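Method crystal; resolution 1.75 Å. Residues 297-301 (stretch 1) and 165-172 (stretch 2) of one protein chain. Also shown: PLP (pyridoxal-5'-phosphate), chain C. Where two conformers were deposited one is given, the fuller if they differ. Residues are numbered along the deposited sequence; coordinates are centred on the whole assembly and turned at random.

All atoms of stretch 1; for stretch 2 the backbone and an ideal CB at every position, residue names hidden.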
# COMPACT_ATOMS: atom_id res chain seq x y z
N TYR A 297 24.07 -19.59 6.38
CA TYR A 297 23.73 -19.54 4.94
C TYR A 297 22.20 -19.61 4.77
O TYR A 297 21.58 -20.65 5.04
CB TYR A 297 24.40 -20.70 4.18
CG TYR A 297 25.91 -20.63 3.99
CD1 TYR A 297 26.59 -19.42 4.08
CD2 TYR A 297 26.65 -21.78 3.66
CE1 TYR A 297 27.99 -19.36 3.88
CE2 TYR A 297 28.03 -21.73 3.47
CZ TYR A 297 28.70 -20.53 3.57
OH TYR A 297 30.06 -20.47 3.36
N SER A 298 21.58 -18.50 4.38
CA SER A 298 20.13 -18.48 4.22
C SER A 298 19.72 -19.31 3.02
O SER A 298 20.47 -19.44 2.06
CB SER A 298 19.54 -17.06 4.07
OG SER A 298 19.71 -16.56 2.74
N ASN A 299 18.52 -19.84 3.11
CA ASN A 299 17.93 -20.62 2.04
C ASN A 299 17.10 -19.79 1.05
O ASN A 299 16.42 -20.35 0.16
CB ASN A 299 17.17 -21.81 2.65
CG ASN A 299 18.12 -22.76 3.41
OD1 ASN A 299 19.32 -22.84 3.08
ND2 ASN A 299 17.61 -23.44 4.41
N THR A 300 17.19 -18.46 1.15
CA THR A 300 16.48 -17.56 0.23
C THR A 300 17.38 -16.67 -0.57
O THR A 300 17.01 -16.27 -1.67
CB THR A 300 15.42 -16.67 0.96
OG1 THR A 300 16.07 -15.87 1.95
CG2 THR A 300 14.38 -17.56 1.62
N VAL A 301 18.54 -16.32 -0.02
CA VAL A 301 19.48 -15.37 -0.66
C VAL A 301 20.93 -15.83 -0.44
O VAL A 301 21.31 -16.19 0.68
CB VAL A 301 19.37 -13.94 -0.05
CG1 VAL A 301 20.38 -12.98 -0.72
CG2 VAL A 301 17.95 -13.38 -0.18
N UNK A 165 10.66 -10.85 6.50
CA UNK A 165 10.34 -10.51 5.13
C UNK A 165 10.99 -11.49 4.10
O UNK A 165 10.31 -11.91 3.15
CB UNK A 165 10.79 -9.07 4.85
N UNK A 166 12.26 -11.86 4.32
CA UNK A 166 12.94 -12.84 3.45
C UNK A 166 13.09 -14.24 4.08
O UNK A 166 13.95 -15.04 3.66
CB UNK A 166 14.33 -12.31 3.08
N UNK A 167 12.26 -14.55 5.06
CA UNK A 167 12.30 -15.90 5.62
C UNK A 167 10.96 -16.68 5.64
O UNK A 167 10.94 -17.91 5.40
CB UNK A 167 12.83 -15.80 7.05
N UNK A 168 9.85 -15.99 5.93
CA UNK A 168 8.55 -16.64 6.04
C UNK A 168 8.15 -17.25 4.69
O UNK A 168 8.22 -16.58 3.65
CB UNK A 168 7.49 -15.64 6.52
N UNK A 169 7.75 -18.51 4.72
CA UNK A 169 7.39 -19.27 3.54
C UNK A 169 8.56 -20.04 2.97
O UNK A 169 8.41 -20.74 1.97
CB UNK A 169 6.82 -18.34 2.47
N UNK A 170 9.74 -19.93 3.59
CA UNK A 170 10.93 -20.61 3.07
C UNK A 170 11.82 -21.24 4.15
O UNK A 170 12.39 -22.32 3.94
CB UNK A 170 11.76 -19.62 2.26
N UNK A 171 11.98 -20.54 5.27
CA UNK A 171 12.78 -21.01 6.42
C UNK A 171 11.79 -21.48 7.46
O UNK A 171 10.64 -21.04 7.47
CB UNK A 171 13.70 -19.92 6.98
N UNK A 172 12.22 -22.40 8.33
CA UNK A 172 11.38 -22.75 9.48
C UNK A 172 11.04 -21.49 10.30
O UNK A 172 11.94 -20.71 10.65
CB UNK A 172 12.09 -23.78 10.36
N1 PLP C . 13.29 -6.52 5.51
C2 PLP C . 13.95 -7.39 4.67
C2A PLP C . 14.79 -8.49 5.28
C3 PLP C . 13.84 -7.27 3.27
O3 PLP C . 14.40 -8.08 2.54
C4 PLP C . 13.04 -6.26 2.71
C4A PLP C . 12.91 -6.18 1.18
C5 PLP C . 12.40 -5.37 3.60
C6 PLP C . 12.51 -5.52 5.00
C5A PLP C . 11.54 -4.24 3.13
O4P PLP C . 10.32 -4.66 2.51
P PLP C . 9.49 -3.73 1.52
O1P PLP C . 8.35 -4.62 1.16
O2P PLP C . 10.46 -3.49 0.41
O3P PLP C . 9.16 -2.54 2.35

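Position 165 has no atom of stretch 1 within 5.5 Å of its ideal CB. What lies near is the cofactor, PLP, so a side chain able to pack against the pyridine ring would suit, aliphatic or aromatic. The residue is Val-165. Its CG1 lies 3.6 Å from PLP C4.

At position 166 the CA-to-CB bond points toward stretch 1. The ideal CB is 4.1 Å from Thr-300 OG1 and 5.0 Å from Val-301 CG2, and PLP O3 is also near. A small side chain fits, and a polar one could address O3. Alanine, serine, cysteine or threonine are all plausible. The residue is Ser-166, in the m rotamer. Its OG is 3.2 Å from PLP O3, a distance that alone does not settle a hydrogen bond. The firm link to stretch 1 comes from the backbone: Thr-300 OG1 donates to Ser-166 O at 2.8 Å. That bond would not depend on the side chain at 166.

Position 167 points sideways, and stretch 1 offers its CB no partner. The choice is wide. The residue is Ser-167. Its carbonyl O accepts from the backbone N of 170 at 3.0 Å and of 171 at 2.8 Å, which holds the turn together.

Position 168 points away from stretch 1, which sets no preference. It is Val-168, chi1 t.

Position 169 has phi/psi of 93/-1. A CB here would be jammed against the carbonyl O of 168. Glycine is called for by the backbone alone, and Gly-169 is found.

Position 170 points toward stretch 1. Its ideal CB is only 3.4 Å from Thr-300 CG2, which is tight. Alanine suits, as could glycine; a larger side chain would have to branch away from that methyl. The residue is Ala-170, and its CB meets Thr-300 CG2 at 3.4 Å. Its carbonyl O receives a hydrogen bond from a water at 2.9 Å, and the same water accepts from Asn-299 ND2 at 2.7 Å.

Position 171 points sideways, with nothing of stretch 1 within 5.5 Å of the ideal CB. Farther out, Asn-299 offers its backbone N and its ND2. A long side chain ending in an acceptor, glutamate or glutamine, could reach them. The residue is Glu-171. With chi1 and chi2 both m, its end comes nearer: Asn-299 N donates to Glu-171 OE2 at 2.7 Å, with an angle of 158°. OE2 also lies 3.6 Å from Ser-298 CB.

Position 172 is out of reach of stretch 1, so many residues would do. It is Glu-172, with an extended side chain.

Stretch 2, residues 165-172: VSSVGAEE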
# COMPACT_ATOMS: atom_id res chain seq x y z
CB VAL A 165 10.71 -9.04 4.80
CG1 VAL A 165 10.50 -8.71 3.32
CG2 VAL A 165 9.85 -8.07 5.64
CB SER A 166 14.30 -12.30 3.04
OG SER A 166 14.13 -11.22 2.16
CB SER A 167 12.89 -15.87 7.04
OG SER A 167 11.93 -15.32 7.93
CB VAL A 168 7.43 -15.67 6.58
CG1 VAL A 168 6.06 -16.37 6.66
CG2 VAL A 168 7.85 -15.09 7.93
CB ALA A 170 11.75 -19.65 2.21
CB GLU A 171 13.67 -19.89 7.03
CG GLU A 171 14.55 -19.10 6.03
CD GLU A 171 15.91 -19.74 5.73
OE1 GLU A 171 16.23 -20.83 6.26
OE2 GLU A 171 16.69 -19.15 4.97
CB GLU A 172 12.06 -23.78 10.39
CG GLU A 172 11.10 -24.28 11.47
CD GLU A 172 11.76 -25.13 12.56
OE1 GLU A 172 13.01 -25.16 12.68
OE2 GLU A 172 11.00 -25.76 13.33
O HOH W 1 14.90 -23.63 4.27
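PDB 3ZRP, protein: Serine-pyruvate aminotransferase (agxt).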